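Local coordinates for protein spore germination lipase LipC (Metagenome, PDB 6NKD) that probably hydrolyses lipid esters as a GDSL-family lipase of the SGNH hydrolase clan, with a likely role in spore germination, at residues L60-P63 with F64-E67; M114-K117 with I118-K122. All blocks are in the same frame, centred on the assembly; numbering follows the deposited sequence.

In the fold
Interaction 1 starts helix 63-71 and interaction 2 lies in the last turns of helix 98-122; the two helices sit side by side, the centres of the contacts about 11 Å apart. Both are partly buried and away from the active site. The loop residue Leu60 packs on Met114 and on the side chain of Lys117, and Met66 of helix 63-71 on Ile121, while Lys117 NZ makes a weak hydrogen bond to Asn61 OD1. The chemistry differs with place. Residues 60-67 run from a loop into a helix N-terminus that also faces two neighbouring subunits, whereas 114-122 are untouched by other chains, with Met114 and Ile118 set on the central sheet and two glutamates on the exposed side.

Interaction 1 of 2, residues L60-P63 with F64-E67; sequences LNEP and FIME
Ile65 holds CG1 anti to its carbonyl carbon and beside its backbone N (chi1 -58°), a turn that swings this branch back to the preceding Glu62: CG1 lies 3.7 Å from Glu62 CB, and CD1 is 3.8 Å from the same Glu62 CB. The other branch, CG2, comes near Leu60, its distance to Leu60 CD2 being 4.5 Å, a loose apolar touch. Glu62, the N-cap residue, bends at chi2 and carries its carboxylate away from the helix that follows; its backbone carbonyl accepts the first i+4 bond. This is the first turn of helix 63-71, entered through a short loop after helix 53-59. Met66 N gives a hydrogen bond of 2.8 Å to Glu62 O, and Glu67 N follows with one of 3.1 Å to Pro63 O. Proline suits the first helical position, since its ring nitrogen has no hydrogen to give and the turn needs none there. The Glu62 carboxylate approaches Glu22 of a second subunit and Glu94 of a third, and such a cluster of like charges would probably raise its proton affinity. Phe64, with CG anti to the backbone N (chi1 179°), points its ring outward, where Phe21 of the second subunit packs against it and against Ile65.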
ATOM      1  N   LEU A  60       7.098 -24.739  -3.199  1.00 84.28           N
ATOM      2  CA  LEU A  60       8.397 -25.394  -3.296  1.00 88.74           C
ATOM      3  C   LEU A  60       8.587 -26.144  -4.609  1.00 97.83           C
ATOM      4  O   LEU A  60       9.718 -26.528  -4.920  1.00100.24           O
ATOM      5  CB  LEU A  60       8.590 -26.346  -2.115  1.00 86.61           C
ATOM      6  CG  LEU A  60       8.594 -25.684  -0.735  1.00 80.69           C
ATOM      7  CD1 LEU A  60       9.056 -26.664   0.333  1.00 79.18           C
ATOM      8  CD2 LEU A  60       9.463 -24.433  -0.735  1.00 77.89           C
ATOM      9  N   ASN A  61       7.523 -26.362  -5.380  1.00103.67           N
ATOM     10  CA  ASN A  61       7.659 -26.947  -6.706  1.00110.19           C
ATOM     11  C   ASN A  61       7.867 -25.900  -7.791  1.00110.00           C
ATOM     12  O   ASN A  61       8.163 -26.266  -8.934  1.00114.70           O
ATOM     13  CB  ASN A  61       6.431 -27.799  -7.044  1.00116.18           C
ATOM     14  CG  ASN A  61       6.803 -29.118  -7.698  1.00125.46           C
ATOM     15  OD1 ASN A  61       7.885 -29.656  -7.460  1.00126.50           O
ATOM     16  ND2 ASN A  61       5.909 -29.644  -8.528  1.00133.47           N
ATOM     17  N   GLU A  62       7.719 -24.619  -7.464  1.00105.66           N
ATOM     18  CA  GLU A  62       7.982 -23.566  -8.432  1.00106.41           C
ATOM     19  C   GLU A  62       9.459 -23.579  -8.806  1.00104.72           C
ATOM     20  O   GLU A  62      10.317 -23.672  -7.915  1.00103.07           O
ATOM     21  CB  GLU A  62       7.596 -22.201  -7.859  1.00104.05           C
ATOM     22  CG  GLU A  62       7.033 -21.227  -8.878  1.00107.27           C
ATOM     23  CD  GLU A  62       5.556 -21.443  -9.127  1.00109.45           C
ATOM     24  OE1 GLU A  62       4.891 -22.055  -8.264  1.00107.99           O
ATOM     25  OE2 GLU A  62       5.057 -21.004 -10.184  1.00113.13           O
ATOM     26  N   PRO A  63       9.804 -23.494 -10.093  1.00105.15           N
ATOM     27  CA  PRO A  63      11.223 -23.601 -10.470  1.00104.42           C
ATOM     28  C   PRO A  63      12.084 -22.487  -9.902  1.00 99.61           C
ATOM     29  O   PRO A  63      13.205 -22.750  -9.450  1.00 98.35           O
ATOM     30  CB  PRO A  63      11.177 -23.572 -12.005  1.00108.83           C
ATOM     31  CG  PRO A  63       9.886 -22.900 -12.339  1.00109.17           C
ATOM     32  CD  PRO A  63       8.926 -23.301 -11.261  1.00107.03           C
ATOM     33  N   PHE A  64      11.588 -21.248  -9.897  1.00 96.83           N
ATOM     34  CA  PHE A  64      12.383 -20.146  -9.363  1.00 93.95           C
ATOM     35  C   PHE A  64      12.504 -20.231  -7.848  1.00 89.28           C
ATOM     36  O   PHE A  64      13.546 -19.879  -7.281  1.00 88.66           O
ATOM     37  CB  PHE A  64      11.774 -18.807  -9.779  1.00 92.32           C
ATOM     38  CG  PHE A  64      12.519 -17.615  -9.250  1.00 88.95           C
ATOM     39  CD1 PHE A  64      13.836 -17.388  -9.616  1.00 89.59           C
ATOM     40  CD2 PHE A  64      11.901 -16.716  -8.397  1.00 84.86           C
ATOM     41  CE1 PHE A  64      14.524 -16.290  -9.134  1.00 87.22           C
ATOM     42  CE2 PHE A  64      12.584 -15.617  -7.912  1.00 82.96           C
ATOM     43  CZ  PHE A  64      13.897 -15.404  -8.282  1.00 82.62           C
ATOM     44  N   ILE A  65      11.451 -20.695  -7.172  1.00 85.52           N
ATOM     45  CA  ILE A  65      11.510 -20.822  -5.721  1.00 79.54           C
ATOM     46  C   ILE A  65      12.414 -21.983  -5.324  1.00 81.43           C
ATOM     47  O   ILE A  65      13.136 -21.910  -4.323  1.00 78.75           O
ATOM     48  CB  ILE A  65      10.091 -20.971  -5.142  1.00 75.68           C
ATOM     49  CG1 ILE A  65       9.235 -19.769  -5.544  1.00 74.16           C
ATOM     50  CG2 ILE A  65      10.139 -21.110  -3.627  1.00 70.63           C
ATOM     51  CD1 ILE A  65       7.861 -19.751  -4.915  1.00 71.30           C
HETATM   52  N   MSE A  66      12.405 -23.060  -6.102  1.00 86.50           N
HETATM   53  CA  MSE A  66      13.280 -24.193  -5.827  1.00 89.51           C
HETATM   54  C   MSE A  66      14.739 -23.799  -6.010  1.00 92.72           C
HETATM   55  O   MSE A  66      15.622 -24.320  -5.328  1.00 93.30           O
HETATM   56  CB  MSE A  66      12.942 -25.380  -6.727  1.00 94.05           C
HETATM   57  CG  MSE A  66      12.675 -26.652  -5.949  1.00 94.66           C
HETATM   58 SE   MSE A  66      12.579 -28.263  -7.035  0.53101.68          SE
HETATM   59  CE  MSE A  66      14.475 -28.721  -7.063  1.00104.49           C
ATOM     60  N   GLU A  67      14.981 -22.876  -6.943  1.00 95.80           N
ATOM     61  CA  GLU A  67      16.330 -22.355  -7.140  1.00 99.00           C
ATOM     62  C   GLU A  67      16.845 -21.684  -5.872  1.00 94.07           C
ATOM     63  O   GLU A  67      17.952 -21.978  -5.405  1.00 95.05           O
ATOM     64  CB  GLU A  67      16.344 -21.371  -8.312  1.00104.03           C
ATOM     65  CG  GLU A  67      16.284 -22.021  -9.685  1.00111.78           C
ATOM     66  CD  GLU A  67      17.659 -22.333 -10.240  1.00120.95           C
ATOM     67  OE1 GLU A  67      18.654 -21.832  -9.676  1.00122.69           O
ATOM     68  OE2 GLU A  67      17.745 -23.076 -11.241  1.00126.78           O
TER

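Interaction 2 of 2, residues M114-K117 with I118-K122; sequences MLEK and IREIK
The C-terminal turns of helix 98-122, which lies against the parallel sheet of the SGNH-type alpha/beta/alpha fold, bring Leu115 and Arg119 together one turn apart. Arg119 is folded back on its own helix: CG sits between the backbone N and the carbonyl carbon (chi1 46°), and further bends at chi2 and chi3 lay the guanidinium against the Leu115 peptide, with Leu115 O over one face. NH2 reaches the leucine side chain, 3.8 Å from Leu115 CG. Both residues also pack on Ile166 of the edge strand 166-169, and arginine suits a partly exposed place, its chain long enough to fold back along the helix and lay the guanidinium beside Leu115. With an alanine here, Leu115 would probably lose the cover over its CG and Ile166 one of its neighbours. Glu116 crosses Arg119 at about a right angle, OE1 standing 3.9 Å from Arg119 CD; the charged groups do not pair, as OE1 remains 5.1 Å from Arg119 NE. On the exposed side the carboxylates of Glu116 and Glu120 meet with planes 90° apart, OE2 of Glu116 3.5 Å from OE2 of Glu120. Two like charges this close probably repel, the solvent on this exposed side easing the cost. Lys117 meets Ile121 through a methylene, CG lying 3.9 Å from Ile121 CD1. Ile118, buried, packs on Ile75 of strand 74-77, where a branched apolar residue fits. Backbone bonds bind the turns, among them Ile121 N to Lys117 O at 2.7 Å.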
HETATM    1  N   MSE A 114       6.656 -29.650   3.774  1.00 84.19           N
HETATM    2  CA  MSE A 114       7.625 -28.727   3.198  1.00 85.11           C
HETATM    3  C   MSE A 114       9.028 -29.024   3.717  1.00 86.55           C
HETATM    4  O   MSE A 114      10.014 -28.784   3.023  1.00 87.75           O
HETATM    5  CB  MSE A 114       7.232 -27.273   3.487  1.00 83.34           C
HETATM    6  CG  MSE A 114       7.134 -26.916   4.958  1.00 81.93           C
HETATM    7 SE   MSE A 114       6.295 -25.176   5.241  0.64 80.05          SE
HETATM    8  CE  MSE A 114       4.562 -25.539   4.427  1.00 80.72           C
ATOM      9  N   LEU A 115       9.114 -29.557   4.938  1.00 86.98           N
ATOM     10  CA  LEU A 115      10.406 -30.008   5.447  1.00 89.25           C
ATOM     11  C   LEU A 115      10.940 -31.168   4.618  1.00 95.11           C
ATOM     12  O   LEU A 115      12.121 -31.188   4.249  1.00 95.95           O
ATOM     13  CB  LEU A 115      10.289 -30.414   6.917  1.00 87.74           C
ATOM     14  CG  LEU A 115      10.919 -29.477   7.951  1.00 85.58           C
ATOM     15  CD1 LEU A 115      10.119 -28.191   8.082  1.00 84.06           C
ATOM     16  CD2 LEU A 115      11.055 -30.170   9.298  1.00 84.93           C
ATOM     17  N   GLU A 116      10.078 -32.139   4.308  1.00 99.88           N
ATOM     18  CA  GLU A 116      10.492 -33.279   3.500  1.00103.03           C
ATOM     19  C   GLU A 116      10.870 -32.860   2.086  1.00103.51           C
ATOM     20  O   GLU A 116      11.730 -33.492   1.461  1.00106.03           O
ATOM     21  CB  GLU A 116       9.376 -34.327   3.474  1.00106.70           C
ATOM     22  CG  GLU A 116       9.642 -35.525   2.571  1.00114.50           C
ATOM     23  CD  GLU A 116      10.872 -36.313   2.981  1.00119.37           C
ATOM     24  OE1 GLU A 116      11.228 -36.294   4.179  1.00118.46           O
ATOM     25  OE2 GLU A 116      11.488 -36.953   2.102  1.00123.56           O
ATOM     26  N   LYS A 117      10.254 -31.799   1.564  1.00 99.69           N
ATOM     27  CA  LYS A 117      10.590 -31.353   0.219  1.00100.14           C
ATOM     28  C   LYS A 117      11.904 -30.585   0.187  1.00 99.29           C
ATOM     29  O   LYS A 117      12.633 -30.660  -0.808  1.00100.60           O
ATOM     30  CB  LYS A 117       9.460 -30.499  -0.355  1.00 99.31           C
ATOM     31  CG  LYS A 117       9.561 -30.276  -1.857  1.00102.14           C
ATOM     32  CD  LYS A 117       8.201 -29.985  -2.466  1.00102.42           C
ATOM     33  CE  LYS A 117       8.259 -30.005  -3.986  1.00105.61           C
ATOM     34  NZ  LYS A 117       6.900 -29.916  -4.585  1.00105.94           N
ATOM     35  N   ILE A 118      12.229 -29.859   1.261  1.00 97.61           N
ATOM     36  CA  ILE A 118      13.473 -29.093   1.299  1.00 98.58           C
ATOM     37  C   ILE A 118      14.677 -30.018   1.169  1.00100.00           C
ATOM     38  O   ILE A 118      15.640 -29.713   0.453  1.00102.58           O
ATOM     39  CB  ILE A 118      13.539 -28.243   2.581  1.00 97.09           C
ATOM     40  CG1 ILE A 118      12.592 -27.046   2.477  1.00 74.96           C
ATOM     41  CG2 ILE A 118      14.960 -27.775   2.850  1.00 77.06           C
ATOM     42  CD1 ILE A 118      12.555 -26.182   3.720  1.00 72.52           C
ATOM     43  N   ARG A 119      14.642 -31.168   1.848  1.00 98.74           N
ATOM     44  CA  ARG A 119      15.733 -32.127   1.708  1.00 99.73           C
ATOM     45  C   ARG A 119      15.666 -32.860   0.373  1.00101.47           C
ATOM     46  O   ARG A 119      16.707 -33.258  -0.163  1.00103.20           O
ATOM     47  CB  ARG A 119      15.725 -33.119   2.872  1.00100.98           C
ATOM     48  CG  ARG A 119      14.364 -33.698   3.199  1.00103.57           C
ATOM     49  CD  ARG A 119      14.119 -33.661   4.698  1.00105.27           C
ATOM     50  NE  ARG A 119      14.308 -32.314   5.230  1.00107.03           N
ATOM     51  CZ  ARG A 119      14.131 -31.978   6.503  1.00106.32           C
ATOM     52  NH1 ARG A 119      13.754 -32.890   7.390  1.00106.42           N
ATOM     53  NH2 ARG A 119      14.329 -30.724   6.890  1.00103.87           N
ATOM     54  N   GLU A 120      14.464 -33.045  -0.179  1.00101.72           N
ATOM     55  CA  GLU A 120      14.354 -33.587  -1.529  1.00106.75           C
ATOM     56  C   GLU A 120      14.901 -32.614  -2.565  1.00108.62           C
ATOM     57  O   GLU A 120      15.409 -33.041  -3.608  1.00110.52           O
ATOM     58  CB  GLU A 120      12.900 -33.931  -1.850  1.00107.43           C
ATOM     59  CG  GLU A 120      12.410 -35.229  -1.234  1.00109.42           C
ATOM     60  CD  GLU A 120      10.994 -35.570  -1.655  1.00112.43           C
ATOM     61  OE1 GLU A 120      10.370 -34.751  -2.364  1.00112.79           O
ATOM     62  OE2 GLU A 120      10.504 -36.656  -1.278  1.00114.86           O
ATOM     63  N   ILE A 121      14.804 -31.312  -2.297  1.00108.93           N
ATOM     64  CA  ILE A 121      15.351 -30.317  -3.214  1.00112.17           C
ATOM     65  C   ILE A 121      16.871 -30.307  -3.145  1.00113.84           C
ATOM     66  O   ILE A 121      17.554 -30.274  -4.176  1.00 96.60           O
ATOM     67  CB  ILE A 121      14.760 -28.930  -2.903  1.00 88.96           C
ATOM     68  CG1 ILE A 121      13.271 -28.893  -3.249  1.00 88.30           C
ATOM     69  CG2 ILE A 121      15.517 -27.843  -3.650  1.00 90.39           C
ATOM     70  CD1 ILE A 121      12.518 -27.771  -2.564  1.00 84.79           C
ATOM     71  N   LYS A 122      17.427 -30.339  -1.933  1.00110.53           N
ATOM     72  CA  LYS A 122      18.874 -30.250  -1.779  1.00110.05           C
ATOM     73  C   LYS A 122      19.548 -31.602  -1.977  1.00114.08           C
ATOM     74  O   LYS A 122      20.571 -31.691  -2.664  1.00115.87           O
ATOM     75  CB  LYS A 122      19.218 -29.671  -0.407  1.00104.27           C
ATOM     76  CG  LYS A 122      18.938 -28.184  -0.292  1.00100.30           C
ATOM     77  CD  LYS A 122      19.368 -27.639   1.056  1.00 96.62           C
ATOM     78  CE  LYS A 122      19.615 -26.143   0.977  1.00 95.87           C
ATOM     79  NZ  LYS A 122      20.778 -25.828   0.104  1.00 98.75           N
TER